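Local coordinates for response regulator CheY-like protein (Mesorhizobium loti, PDB 3SNK), which forms the CheY-like receiver domain of a longer pilus assembly protein, which as a whole probably binds and hydrolyses ATP, at residues K15-S21 with P60-D66. Residues are numbered along the deposited sequence; the frame is centred on the assembly and turned at random.
Sequences KQVALFS and PGIVILD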
# COMPACT_ATOMS: atom_id res chain seq x y z
N LYS A 15 2.09 4.06 -14.84
CA LYS A 15 2.43 3.04 -13.85
C LYS A 15 1.23 2.76 -12.96
O LYS A 15 0.79 3.63 -12.19
CB LYS A 15 3.64 3.47 -13.01
CG LYS A 15 4.23 2.33 -12.19
CD LYS A 15 5.41 2.81 -11.37
CE LYS A 15 6.37 1.68 -11.10
NZ LYS A 15 7.60 2.18 -10.44
N GLN A 16 0.73 1.52 -13.02
CA GLN A 16 -0.40 1.08 -12.20
C GLN A 16 -0.04 1.09 -10.72
O GLN A 16 1.04 0.66 -10.31
CB GLN A 16 -0.88 -0.32 -12.63
CG GLN A 16 -1.76 -0.28 -13.89
CD GLN A 16 -1.93 -1.64 -14.56
OE1 GLN A 16 -2.21 -2.66 -13.92
NE2 GLN A 16 -1.81 -1.66 -15.88
N VAL A 17 -0.95 1.62 -9.93
CA VAL A 17 -0.86 1.76 -8.48
C VAL A 17 -2.13 1.12 -7.90
O VAL A 17 -3.25 1.52 -8.26
CB VAL A 17 -0.66 3.23 -8.00
CG1 VAL A 17 -0.52 3.32 -6.49
CG2 VAL A 17 0.55 3.89 -8.69
N ALA A 18 -1.95 0.10 -7.06
CA ALA A 18 -3.06 -0.52 -6.34
C ALA A 18 -3.04 0.04 -4.93
O ALA A 18 -2.03 -0.02 -4.26
CB ALA A 18 -2.97 -2.04 -6.36
N LEU A 19 -4.12 0.72 -4.53
CA LEU A 19 -4.27 1.32 -3.21
C LEU A 19 -5.35 0.56 -2.42
O LEU A 19 -6.44 0.30 -2.96
CB LEU A 19 -4.63 2.81 -3.40
CG LEU A 19 -5.00 3.65 -2.18
CD1 LEU A 19 -3.86 3.80 -1.25
CD2 LEU A 19 -5.47 5.03 -2.61
N PHE A 20 -5.01 0.16 -1.18
CA PHE A 20 -5.91 -0.61 -0.29
C PHE A 20 -6.01 0.14 1.01
O PHE A 20 -4.99 0.41 1.62
CB PHE A 20 -5.38 -2.06 -0.05
CG PHE A 20 -5.25 -2.85 -1.32
CD1 PHE A 20 -6.37 -3.44 -1.90
CD2 PHE A 20 -4.03 -2.95 -1.97
CE1 PHE A 20 -6.27 -4.09 -3.13
CE2 PHE A 20 -3.92 -3.66 -3.17
CZ PHE A 20 -5.05 -4.21 -3.74
N SER A 21 -7.25 0.51 1.41
CA SER A 21 -7.52 1.30 2.62
C SER A 21 -8.97 1.24 3.03
O SER A 21 -9.84 1.20 2.17
CB SER A 21 -7.16 2.77 2.36
OG SER A 21 -7.33 3.57 3.52
N PRO A 60 0.50 -4.74 -11.85
CA PRO A 60 0.83 -3.77 -10.78
C PRO A 60 2.28 -3.28 -10.82
O PRO A 60 3.19 -4.00 -11.22
CB PRO A 60 0.55 -4.54 -9.48
CG PRO A 60 0.67 -6.00 -9.86
CD PRO A 60 0.19 -6.08 -11.29
N GLY A 61 2.44 -2.02 -10.48
CA GLY A 61 3.72 -1.35 -10.40
C GLY A 61 4.08 -1.15 -8.94
O GLY A 61 5.18 -1.50 -8.53
N ILE A 62 3.13 -0.61 -8.16
CA ILE A 62 3.26 -0.30 -6.73
C ILE A 62 1.98 -0.61 -6.02
O ILE A 62 0.91 -0.33 -6.55
CB ILE A 62 3.61 1.23 -6.50
CG1 ILE A 62 4.91 1.64 -7.18
CG2 ILE A 62 3.63 1.61 -5.01
CD1 ILE A 62 4.87 3.07 -7.65
N VAL A 63 2.10 -1.10 -4.79
CA VAL A 63 0.97 -1.33 -3.90
C VAL A 63 1.10 -0.36 -2.72
O VAL A 63 2.19 -0.18 -2.18
CB VAL A 63 0.88 -2.80 -3.43
CG1 VAL A 63 -0.15 -2.98 -2.31
CG2 VAL A 63 0.54 -3.70 -4.59
N ILE A 64 -0.01 0.26 -2.33
CA ILE A 64 -0.05 1.12 -1.14
C ILE A 64 -1.03 0.48 -0.20
O ILE A 64 -2.22 0.30 -0.54
CB ILE A 64 -0.34 2.61 -1.41
CG1 ILE A 64 0.74 3.20 -2.33
CG2 ILE A 64 -0.41 3.39 -0.07
CD1 ILE A 64 0.41 4.54 -2.92
N LEU A 65 -0.53 0.06 0.94
CA LEU A 65 -1.38 -0.66 1.87
C LEU A 65 -1.55 0.14 3.16
O LEU A 65 -0.59 0.40 3.88
CB LEU A 65 -0.82 -2.08 2.12
CG LEU A 65 -1.57 -2.97 3.11
CD1 LEU A 65 -2.99 -3.32 2.61
CD2 LEU A 65 -0.78 -4.23 3.39
N ASP A 66 -2.78 0.59 3.39
CA ASP A 66 -3.13 1.31 4.61
C ASP A 66 -3.55 0.29 5.65
O ASP A 66 -4.65 -0.25 5.58
CB ASP A 66 -4.25 2.33 4.37
CG ASP A 66 -4.74 3.09 5.60
OD1 ASP A 66 -4.01 3.09 6.63
OD2 ASP A 66 -5.81 3.75 5.51
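Ile64 meets two side chains of strand 15-20 on one face of the sheet. Its CG2 methyl lies 3.7 Å from Leu19 CD1. Its other branch, with CG1 anti to the carbonyl carbon (chi1 -59°), carries CD1 to within 3.9 Å of Val17 CG1. Leu19 also packs on Phe26 of helix 24-36. On the other face, Val63 CG1 comes in the plane of the Phe20 ring and touches its edge, 3.9 Å from CD2. Leu65 CD1 rests against Phe20 CB. Trp85 packs on Val63 and meets the Phe20 ring, the two ring planes at about 70°.

Between the faces the two strands run parallel, in register from Val17 with Ile62 to Phe20 with Leu65. Ala18 and Phe20 each donate through N and accept through O, to and from strand 62-68, in four nearly straight bonds. The 2.8 Å bond from Asp66 N to Phe20 O is the last of them. At the other end, Gln16 O accepts from both Gly61 N and Ile62 N. The Gly61 donor sits above the carbonyl plane, the Ile62 donor in it. Here the extended Lys15 side chain crosses that of Ile62 at about a right angle, its CD 3.8 Å from Ile62 CD1.

The polar edge lies past Phe20. Ser21 OG donates to Asp66 OD2 at 2.5 Å, on the anti lone pair of that oxygen. OG is also bonded to Asp23 N. Lys116, just after the outer strand 112-115, makes a salt bridge to OD2. With an alanine here instead of Asp66, the Ser21 hydroxyl would probably lose its acceptor and Lys116 this countercharge. In this 2-1-3-4-5 parallel sheet, Asp66 probably stands where receiver domains carry their phospho-accepting aspartate, and Lys116 where they carry the conserved lysine.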